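Enterochelin esterase (Salmonella enterica subsp. enterica serovar Typhimurium, PDB 3MGA) probably hydrolyses the ester bonds of ferric enterobactin (enterochelin), the catecholate siderophore, so that its iron can be released inside the cell. Local coordinates at residues A[34-39]-A[93-98]; A[178-183]-A[259-264]; A[209-214]-A[239-244]. All coordinates share one frame; numbering follows the deposited sequence.

Contact 1: residues A[34-39]-A[93-98]; sequences VTFWWR and GSYCFI
F36 drives the edge of its ring into the face of Y95, and this T-shaped pair is one half of the contact between strands 34-39 and 93-98; the other half is F97, wedged between F36 and W38. CE1 of F36 stands 3.7 Å above the plane of the Y95 ring, over its centre, and the two planes are turned 78° against each other. The geometry brings the slightly positive C-H rim of one ring to the electron-rich face of the other. Y95 carries its CG between the backbone N and the carbonyl carbon (chi1 70°), and chi2 of -83° then sets the turn of the ring that meets F36. Its hydroxyl is bonded to D134, so the phenol can sit in an apolar layer with its polar end satisfied. CD1 of F36 meets the ring of F97 at the edge, 3.8 Å from CE1 of F97. On the other flank of F97, CD2 lies 3.8 Å from CD1 of W38, an oblique pairing in which the two side chains slide past each other in opposite directions. Large flat residues suit a site where the strand axes are 9.7 Å apart, since rings can span that gap. F36 and W38 alternate with W37, whose side chain leaves from the other side of its strand and gives its indole N-H to E23. The two strands belong to different antiparallel sheets, packed face to face as a β-sandwich consistent with the E-set clan; I57 and V53 of strand 52-57 and L152 of strand 148-153 extend the same apolar layer.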
loop_
_atom_site.group_PDB
_atom_site.type_symbol
_atom_site.label_atom_id
_atom_site.label_comp_id
_atom_site.label_asym_id
_atom_site.label_seq_id
_atom_site.Cartn_x
_atom_site.Cartn_y
_atom_site.Cartn_z
ATOM N N VAL A 34 20.823 1.367 10.664
ATOM C CA VAL A 34 20.535 2.445 9.724
ATOM C C VAL A 34 20.480 3.806 10.422
ATOM O O VAL A 34 19.790 3.964 11.424
ATOM C CB VAL A 34 19.206 2.186 8.994
ATOM C CG1 VAL A 34 18.942 3.272 7.965
ATOM C CG2 VAL A 34 19.233 0.812 8.324
ATOM N N THR A 35 21.207 4.782 9.878
ATOM C CA THR A 35 21.260 6.121 10.442
ATOM C C THR A 35 20.592 7.142 9.534
ATOM O O THR A 35 20.861 7.194 8.333
ATOM C CB THR A 35 22.723 6.569 10.676
ATOM O OG1 THR A 35 23.352 5.675 11.598
ATOM C CG2 THR A 35 22.780 7.978 11.236
ATOM N N PHE A 36 19.731 7.960 10.132
ATOM C CA PHE A 36 19.014 9.010 9.430
ATOM C C PHE A 36 19.623 10.354 9.778
ATOM O O PHE A 36 20.072 10.562 10.908
ATOM C CB PHE A 36 17.544 8.998 9.836
ATOM C CG PHE A 36 16.797 7.783 9.370
ATOM C CD1 PHE A 36 15.910 7.865 8.304
ATOM C CD2 PHE A 36 16.991 6.562 9.978
ATOM C CE1 PHE A 36 15.214 6.742 7.872
ATOM C CE2 PHE A 36 16.307 5.437 9.546
ATOM C CZ PHE A 36 15.417 5.527 8.491
ATOM N N TRP A 37 19.648 11.260 8.805
ATOM C CA TRP A 37 20.189 12.593 9.012
ATOM C C TRP A 37 19.206 13.664 8.542
ATOM O O TRP A 37 18.559 13.521 7.504
ATOM C CB TRP A 37 21.486 12.788 8.232
ATOM C CG TRP A 37 22.532 11.742 8.427
ATOM C CD1 TRP A 37 22.799 10.694 7.594
ATOM C CD2 TRP A 37 23.465 11.645 9.505
ATOM N NE1 TRP A 37 23.839 9.947 8.089
ATOM C CE2 TRP A 37 24.268 10.509 9.262
ATOM C CE3 TRP A 37 23.703 12.408 10.658
ATOM C CZ2 TRP A 37 25.292 10.114 10.130
ATOM C CZ3 TRP A 37 24.723 12.015 11.520
ATOM C CH2 TRP A 37 25.503 10.879 11.250
ATOM N N TRP A 38 19.101 14.729 9.329
ATOM C CA TRP A 38 18.271 15.878 8.997
ATOM C C TRP A 38 19.080 17.107 9.366
ATOM O O TRP A 38 19.599 17.200 10.479
ATOM C CB TRP A 38 16.924 15.873 9.730
ATOM C CG TRP A 38 16.062 17.076 9.381
ATOM C CD1 TRP A 38 15.368 17.279 8.218
ATOM C CD2 TRP A 38 15.806 18.225 10.205
ATOM N NE1 TRP A 38 14.704 18.489 8.266
ATOM C CE2 TRP A 38 14.955 19.086 9.474
ATOM C CE3 TRP A 38 16.217 18.611 11.487
ATOM C CZ2 TRP A 38 14.504 20.303 9.984
ATOM C CZ3 TRP A 38 15.771 19.826 11.994
ATOM C CH2 TRP A 38 14.924 20.657 11.242
ATOM N N ARG A 39 19.209 18.024 8.413
ATOM C CA ARG A 39 19.954 19.258 8.610
ATOM C C ARG A 39 18.983 20.360 9.008
ATOM O O ARG A 39 18.069 20.692 8.252
ATOM C CB ARG A 39 20.680 19.652 7.322
ATOM C CG ARG A 39 21.574 20.877 7.464
ATOM C CD ARG A 39 22.308 21.182 6.169
ATOM N NE ARG A 39 23.334 22.205 6.346
ATOM C CZ ARG A 39 24.117 22.670 5.373
ATOM N NH1 ARG A 39 23.999 22.217 4.125
ATOM N NH2 ARG A 39 25.025 23.596 5.647
ATOM N N GLY A 93 10.349 0.368 3.074
ATOM C CA GLY A 93 9.267 1.167 3.615
ATOM C C GLY A 93 9.424 2.660 3.459
ATOM O O GLY A 93 10.499 3.151 3.140
ATOM N N SER A 94 8.325 3.367 3.692
ATOM C CA SER A 94 8.274 4.811 3.592
ATOM C C SER A 94 8.608 5.424 4.928
ATOM O O SER A 94 8.476 4.776 5.978
ATOM C CB SER A 94 6.862 5.268 3.227
ATOM O OG SER A 94 6.405 4.649 2.047
ATOM N N TYR A 95 9.040 6.679 4.895
ATOM C CA TYR A 95 9.326 7.397 6.128
ATOM C C TYR A 95 9.235 8.884 5.849
ATOM O O TYR A 95 9.225 9.312 4.689
ATOM C CB TYR A 95 10.707 7.039 6.699
ATOM C CG TYR A 95 11.866 7.571 5.886
ATOM C CD1 TYR A 95 12.329 6.895 4.768
ATOM C CD2 TYR A 95 12.502 8.753 6.246
ATOM C CE1 TYR A 95 13.394 7.392 4.018
ATOM C CE2 TYR A 95 13.564 9.250 5.511
ATOM C CZ TYR A 95 14.004 8.574 4.397
ATOM O OH TYR A 95 15.061 9.080 3.670
ATOM N N CYS A 96 9.151 9.662 6.919
ATOM C CA CYS A 96 9.086 11.105 6.811
ATOM C C CYS A 96 9.550 11.658 8.142
ATOM O O CYS A 96 9.555 10.932 9.134
ATOM C CB CYS A 96 7.655 11.571 6.471
ATOM S SG CYS A 96 6.353 11.097 7.660
ATOM N N PHE A 97 9.995 12.908 8.165
ATOM C CA PHE A 97 10.412 13.513 9.422
ATOM C C PHE A 97 9.395 14.574 9.799
ATOM O O PHE A 97 8.681 15.088 8.940
ATOM C CB PHE A 97 11.805 14.157 9.343
ATOM C CG PHE A 97 12.859 13.283 8.722
ATOM C CD1 PHE A 97 13.012 11.959 9.111
ATOM C CD2 PHE A 97 13.769 13.821 7.814
ATOM C CE1 PHE A 97 14.008 11.161 8.544
ATOM C CE2 PHE A 97 14.772 13.037 7.259
ATOM C CZ PHE A 97 14.890 11.705 7.624
ATOM N N ILE A 98 9.331 14.899 11.089
ATOM C CA ILE A 98 8.422 15.917 11.581
ATOM C C ILE A 98 9.184 16.871 12.506
ATOM O O ILE A 98 9.109 16.754 13.738
ATOM C CB ILE A 98 7.236 15.311 12.340
ATOM C CG1 ILE A 98 6.579 14.199 11.521
ATOM C CG2 ILE A 98 6.228 16.406 12.702
ATOM C CD1 ILE A 98 5.405 13.559 12.203
#

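Contact 2: residues A[178-183]-A[259-264]; sequences WHSERL and WLAVQQ
The outermost strand of the esterase domain's central sheet, 174-180, and the turn after it meet helix 256-273 here, with W178 and R182 reaching A261, V262 and Q264. W178 lays the far end of its indole against the helix: CH2 touches CG2 of V262 at 3.8 Å, and the two side chains cross at about a right angle. A261 sits at the edge of that ring, near its plane, and its small CB lets the turn come close, with CG in the aliphatic stem of the exposed R182 only 3.5 Å from CB of A261. This is the helix-on-sheet packing of an α/β-hydrolase, in which helices cover the faces of a mainly parallel sheet. The turn itself is an ST motif, S180 OG accepting from the backbone N of L183 at 2.9 Å, while E265, one residue beyond the helical segment, bonds to the same hydroxyl. R182 sends CG anti to its backbone N (chi1 165°) and then bends at chi2 and chi3, which place CD and NE, the latter 4.1 Å from CB of L260. CD1 of L260 lies over one face of the guanidinium, offset toward the rim. At the edge, NH2 of R182 donates to OE1 of Q264 at 3.0 Å, with an N-H...O angle of 154°; the donor lies in the amide carbonyl plane, on a lone pair.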
loop_
_atom_site.group_PDB
_atom_site.type_symbol
_atom_site.label_atom_id
_atom_site.label_comp_id
_atom_site.label_asym_id
_atom_site.label_seq_id
_atom_site.Cartn_x
_atom_site.Cartn_y
_atom_site.Cartn_z
ATOM N N TRP A 178 -17.609 8.487 -14.291
ATOM C CA TRP A 178 -18.660 7.499 -14.076
ATOM C C TRP A 178 -19.715 7.981 -13.075
ATOM O O TRP A 178 -19.457 8.076 -11.875
ATOM C CB TRP A 178 -18.059 6.138 -13.674
ATOM C CG TRP A 178 -19.063 5.196 -13.109
ATOM C CD1 TRP A 178 -20.306 4.931 -13.603
ATOM C CD2 TRP A 178 -18.890 4.338 -11.979
ATOM N NE1 TRP A 178 -20.940 3.997 -12.815
ATOM C CE2 TRP A 178 -20.088 3.614 -11.813
ATOM C CE3 TRP A 178 -17.846 4.124 -11.077
ATOM C CZ2 TRP A 178 -20.264 2.689 -10.793
ATOM C CZ3 TRP A 178 -18.023 3.209 -10.060
ATOM C CH2 TRP A 178 -19.227 2.500 -9.926
ATOM N N HIS A 179 -20.901 8.282 -13.605
ATOM C CA HIS A 179 -22.045 8.742 -12.823
ATOM C C HIS A 179 -22.882 7.516 -12.447
ATOM O O HIS A 179 -23.455 6.855 -13.315
ATOM C CB HIS A 179 -22.899 9.708 -13.645
ATOM C CG HIS A 179 -22.119 10.820 -14.282
ATOM N ND1 HIS A 179 -21.748 11.958 -13.600
ATOM C CD2 HIS A 179 -21.659 10.974 -15.548
ATOM C CE1 HIS A 179 -21.082 12.759 -14.413
ATOM N NE2 HIS A 179 -21.016 12.185 -15.601
ATOM N N SER A 180 -22.948 7.219 -11.152
ATOM C CA SER A 180 -23.671 6.051 -10.659
ATOM C C SER A 180 -25.066 6.375 -10.139
ATOM O O SER A 180 -25.225 7.228 -9.261
ATOM C CB SER A 180 -22.864 5.407 -9.542
ATOM O OG SER A 180 -23.558 4.323 -8.982
ATOM N N GLU A 181 -26.068 5.684 -10.679
ATOM C CA GLU A 181 -27.452 5.867 -10.265
ATOM C C GLU A 181 -27.653 5.079 -8.965
ATOM O O GLU A 181 -28.298 5.549 -8.030
ATOM C CB GLU A 181 -28.418 5.390 -11.364
ATOM C CG GLU A 181 -29.871 5.735 -11.089
ATOM C CD GLU A 181 -30.840 5.271 -12.178
ATOM O OE1 GLU A 181 -30.397 4.709 -13.206
ATOM O OE2 GLU A 181 -32.058 5.477 -11.992
ATOM N N ARG A 182 -27.092 3.872 -8.930
ATOM C CA ARG A 182 -27.126 2.998 -7.749
ATOM C C ARG A 182 -26.530 3.715 -6.526
ATOM O O ARG A 182 -27.140 3.757 -5.463
ATOM C CB ARG A 182 -26.323 1.729 -8.072
ATOM C CG ARG A 182 -25.909 0.809 -6.914
ATOM C CD ARG A 182 -26.983 -0.048 -6.391
ATOM N NE ARG A 182 -27.540 -0.920 -7.419
ATOM C CZ ARG A 182 -28.497 -1.813 -7.189
ATOM N NH1 ARG A 182 -28.973 -1.983 -5.960
ATOM N NH2 ARG A 182 -28.964 -2.554 -8.184
ATOM N N LEU A 183 -25.341 4.284 -6.688
ATOM C CA LEU A 183 -24.658 4.975 -5.590
ATOM C C LEU A 183 -25.108 6.414 -5.388
ATOM O O LEU A 183 -25.060 6.930 -4.266
ATOM C CB LEU A 183 -23.144 4.949 -5.796
ATOM C CG LEU A 183 -22.553 3.547 -5.759
ATOM C CD1 LEU A 183 -21.093 3.561 -6.173
ATOM C CD2 LEU A 183 -22.742 2.934 -4.358
ATOM N N TRP A 259 -20.293 -2.874 -5.635
ATOM C CA TRP A 259 -20.033 -3.925 -6.623
ATOM C C TRP A 259 -21.190 -4.196 -7.568
ATOM O O TRP A 259 -20.959 -4.586 -8.712
ATOM C CB TRP A 259 -19.542 -5.197 -5.944
ATOM C CG TRP A 259 -18.184 -4.998 -5.397
ATOM C CD1 TRP A 259 -17.832 -4.856 -4.090
ATOM C CD2 TRP A 259 -16.989 -4.819 -6.160
ATOM N NE1 TRP A 259 -16.483 -4.647 -3.990
ATOM C CE2 TRP A 259 -15.940 -4.617 -5.248
ATOM C CE3 TRP A 259 -16.702 -4.838 -7.529
ATOM C CZ2 TRP A 259 -14.620 -4.442 -5.656
ATOM C CZ3 TRP A 259 -15.398 -4.661 -7.936
ATOM C CH2 TRP A 259 -14.370 -4.459 -6.999
ATOM N N LEU A 260 -22.423 -4.000 -7.102
ATOM C CA LEU A 260 -23.577 -4.145 -7.981
ATOM C C LEU A 260 -23.472 -3.051 -9.038
ATOM O O LEU A 260 -23.600 -3.317 -10.222
ATOM C CB LEU A 260 -24.899 -4.008 -7.223
ATOM C CG LEU A 260 -25.351 -5.172 -6.345
ATOM C CD1 LEU A 260 -26.535 -4.763 -5.504
ATOM C CD2 LEU A 260 -25.681 -6.420 -7.193
ATOM N N ALA A 261 -23.218 -1.825 -8.586
ATOM C CA ALA A 261 -23.088 -0.669 -9.463
ATOM C C ALA A 261 -21.979 -0.835 -10.499
ATOM O O ALA A 261 -22.157 -0.469 -11.662
ATOM C CB ALA A 261 -22.834 0.592 -8.627
ATOM N N VAL A 262 -20.827 -1.360 -10.069
ATOM C CA VAL A 262 -19.698 -1.587 -10.966
ATOM C C VAL A 262 -20.060 -2.548 -12.106
ATOM O O VAL A 262 -19.675 -2.337 -13.261
ATOM C CB VAL A 262 -18.470 -2.132 -10.194
ATOM C CG1 VAL A 262 -17.473 -2.800 -11.130
ATOM C CG2 VAL A 262 -17.816 -1.018 -9.367
ATOM N N GLN A 263 -20.826 -3.583 -11.792
ATOM C CA GLN A 263 -21.200 -4.576 -12.800
ATOM C C GLN A 263 -22.320 -4.124 -13.748
ATOM O O GLN A 263 -22.242 -4.362 -14.958
ATOM C CB GLN A 263 -21.616 -5.870 -12.113
ATOM C CG GLN A 263 -20.538 -6.444 -11.228
ATOM C CD GLN A 263 -20.998 -7.662 -10.479
ATOM O OE1 GLN A 263 -21.401 -8.658 -11.079
ATOM N NE2 GLN A 263 -20.909 -7.607 -9.152
ATOM N N GLN A 264 -23.341 -3.471 -13.195
ATOM C CA GLN A 264 -24.514 -3.025 -13.960
ATOM C C GLN A 264 -24.349 -1.693 -14.702
ATOM O O GLN A 264 -24.983 -1.466 -15.738
ATOM C CB GLN A 264 -25.714 -2.896 -13.010
ATOM C CG GLN A 264 -26.122 -4.196 -12.310
ATOM C CD GLN A 264 -27.165 -3.971 -11.223
ATOM O OE1 GLN A 264 -27.280 -2.871 -10.672
ATOM N NE2 GLN A 264 -27.906 -5.021 -10.889
#

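Contact 3: residues A[209-214]-A[239-244]; sequences DGQFWA and LIDAID
L239, the first residue of segment 239-244, packs its side chain on the start of helix 210-216. Its CB lies 3.6 Å from CA of G210, a glycine whose lack of a side chain lets the helix backbone come against the strand at L239 and I240. CD2 of L239 reaches CB of A214 at 3.8 Å, so a branched apolar residue faces two small ones. The carbonyl of I240 comes next. Its O accepts from N of G210 at 2.7 Å, the donor standing above the carbonyl plane, and a water bridges the same O to N of D209. The I240 side chain points away from the helix. The end of the D241 side chain comes near Q211, its OD1 lying 3.4 Å from OE1 of Q211, two acceptors that do not bond. That OD1 accepts instead from N of I243 at 2.8 Å in an Asx turn that shapes the chain after the strand. The backbone N of A242 then donates to OE1 of Q211 at 3.0 Å, along a nearly straight bond of 167°. Q211 has CG between its backbone N and carbonyl carbon (chi1 67°) and a bend at chi2. Its other amide atom, NE2, donates to OD1 of D209 at 3.3 Å, which fixes which way round the amide lies. The carboxylates of D209 and D241 are buried, and each has an arginine partner, R248 and R188, that probably balances its charge.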
loop_
_atom_site.group_PDB
_atom_site.type_symbol
_atom_site.label_atom_id
_atom_site.label_comp_id
_atom_site.label_asym_id
_atom_site.label_seq_id
_atom_site.Cartn_x
_atom_site.Cartn_y
_atom_site.Cartn_z
ATOM N N ASP A 209 -8.799 2.257 -5.193
ATOM C CA ASP A 209 -7.908 3.367 -4.860
ATOM C C ASP A 209 -7.171 3.799 -6.131
ATOM O O ASP A 209 -5.967 4.063 -6.129
ATOM C CB ASP A 209 -6.963 3.002 -3.717
ATOM C CG ASP A 209 -7.676 2.951 -2.367
ATOM O OD1 ASP A 209 -8.446 3.887 -2.066
ATOM O OD2 ASP A 209 -7.453 2.002 -1.592
ATOM N N GLY A 210 -7.927 3.872 -7.221
ATOM C CA GLY A 210 -7.394 4.249 -8.527
ATOM C C GLY A 210 -6.708 5.600 -8.572
ATOM O O GLY A 210 -5.750 5.790 -9.324
ATOM N N GLN A 211 -7.203 6.543 -7.774
ATOM C CA GLN A 211 -6.629 7.879 -7.723
ATOM C C GLN A 211 -5.134 7.818 -7.359
ATOM O O GLN A 211 -4.314 8.522 -7.953
ATOM C CB GLN A 211 -7.417 8.790 -6.762
ATOM C CG GLN A 211 -7.356 8.449 -5.257
ATOM C CD GLN A 211 -7.942 7.085 -4.871
ATOM O OE1 GLN A 211 -8.715 6.489 -5.613
ATOM N NE2 GLN A 211 -7.570 6.598 -3.682
ATOM N N PHE A 212 -4.787 6.942 -6.423
ATOM C CA PHE A 212 -3.409 6.791 -5.977
ATOM C C PHE A 212 -2.541 6.158 -7.049
ATOM O O PHE A 212 -1.462 6.666 -7.367
ATOM C CB PHE A 212 -3.369 5.919 -4.719
ATOM C CG PHE A 212 -2.022 5.854 -4.075
ATOM C CD1 PHE A 212 -1.657 6.788 -3.117
ATOM C CD2 PHE A 212 -1.121 4.864 -4.419
ATOM C CE1 PHE A 212 -0.413 6.735 -2.526
ATOM C CE2 PHE A 212 0.115 4.797 -3.832
ATOM C CZ PHE A 212 0.475 5.727 -2.884
ATOM N N TRP A 213 -3.016 5.047 -7.612
ATOM C CA TRP A 213 -2.271 4.328 -8.647
ATOM C C TRP A 213 -2.262 5.043 -9.989
ATOM O O TRP A 213 -1.580 4.608 -10.912
ATOM C CB TRP A 213 -2.783 2.890 -8.808
ATOM C CG TRP A 213 -2.726 2.126 -7.530
ATOM C CD1 TRP A 213 -3.785 1.683 -6.791
ATOM C CD2 TRP A 213 -1.553 1.780 -6.798
ATOM N NE1 TRP A 213 -3.340 1.044 -5.663
ATOM C CE2 TRP A 213 -1.971 1.097 -5.639
ATOM C CE3 TRP A 213 -0.183 1.977 -7.011
ATOM C CZ2 TRP A 213 -1.064 0.597 -4.695
ATOM C CZ3 TRP A 213 0.708 1.481 -6.093
ATOM C CH2 TRP A 213 0.268 0.798 -4.940
ATOM N N ALA A 214 -3.021 6.124 -10.104
ATOM C CA ALA A 214 -3.041 6.920 -11.333
ATOM C C ALA A 214 -2.292 8.246 -11.164
ATOM O O ALA A 214 -1.796 8.791 -12.140
ATOM C CB ALA A 214 -4.480 7.179 -11.789
ATOM N N LEU A 239 -8.909 1.688 -13.189
ATOM C CA LEU A 239 -8.626 2.264 -11.876
ATOM C C LEU A 239 -9.819 3.071 -11.432
ATOM O O LEU A 239 -10.240 3.987 -12.140
ATOM C CB LEU A 239 -7.369 3.124 -11.898
ATOM C CG LEU A 239 -6.024 2.393 -11.914
ATOM C CD1 LEU A 239 -5.915 1.382 -13.034
ATOM C CD2 LEU A 239 -4.917 3.438 -12.014
ATOM N N ILE A 240 -10.369 2.734 -10.263
ATOM C CA ILE A 240 -11.545 3.437 -9.762
ATOM C C ILE A 240 -11.208 4.381 -8.611
ATOM O O ILE A 240 -10.574 3.993 -7.639
ATOM C CB ILE A 240 -12.643 2.465 -9.308
ATOM C CG1 ILE A 240 -12.929 1.418 -10.391
ATOM C CG2 ILE A 240 -13.915 3.236 -8.967
ATOM C CD1 ILE A 240 -13.985 0.415 -9.980
ATOM N N ASP A 241 -11.655 5.623 -8.735
ATOM C CA ASP A 241 -11.425 6.648 -7.721
ATOM C C ASP A 241 -12.315 6.351 -6.529
ATOM O O ASP A 241 -13.525 6.140 -6.695
ATOM C CB ASP A 241 -11.792 8.017 -8.306
ATOM C CG ASP A 241 -11.419 9.175 -7.412
ATOM O OD1 ASP A 241 -10.921 8.969 -6.294
ATOM O OD2 ASP A 241 -11.627 10.323 -7.846
ATOM N N ALA A 242 -11.719 6.308 -5.340
ATOM C CA ALA A 242 -12.466 6.076 -4.102
ATOM C C ALA A 242 -13.154 7.370 -3.651
ATOM O O ALA A 242 -13.949 7.357 -2.706
ATOM C CB ALA A 242 -11.538 5.559 -2.995
ATOM N N ILE A 243 -12.809 8.477 -4.315
ATOM C CA ILE A 243 -13.371 9.811 -4.060
ATOM C C ILE A 243 -12.756 10.500 -2.847
ATOM O O ILE A 243 -12.024 11.476 -2.982
ATOM C CB ILE A 243 -14.927 9.800 -3.909
ATOM C CG1 ILE A 243 -15.589 9.170 -5.134
ATOM C CG2 ILE A 243 -15.444 11.211 -3.704
ATOM C CD1 ILE A 243 -17.101 9.202 -5.086
ATOM N N ASP A 244 -13.066 9.999 -1.665
ATOM C CA ASP A 244 -12.555 10.585 -0.431
ATOM C C ASP A 244 -12.734 9.587 0.701
ATOM O O ASP A 244 -13.314 8.525 0.500
ATOM C CB ASP A 244 -13.256 11.924 -0.135
ATOM C CG ASP A 244 -14.772 11.797 -0.084
ATOM O OD1 ASP A 244 -15.272 10.656 0.007
ATOM O OD2 ASP A 244 -15.465 12.839 -0.127
HETATM O O HOH W 1 -11.544 2.647 -5.394
#

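From the N terminus, contact 1 is completed first: strand 92-100 crosses strand 32-39 and closes a loop wholly within the N-terminal domain, joining its two antiparallel sheets. The chain then passes into the esterase domain, where contact 2 opens at the edge strand 174-180. Before it closes on helix 256-273, the chain forms contact 3, a shorter loop contained in the larger one that links helix 210-216 to the end of strand 236-240. Contacts 2 and 3 reach the same mixed sheet and touch through I240, which packs against V262 and W178. Contact 1 touches neither; its centre is about 43 Å from that of contact 2, but its nearest atoms come within about 8 Å of contact 3.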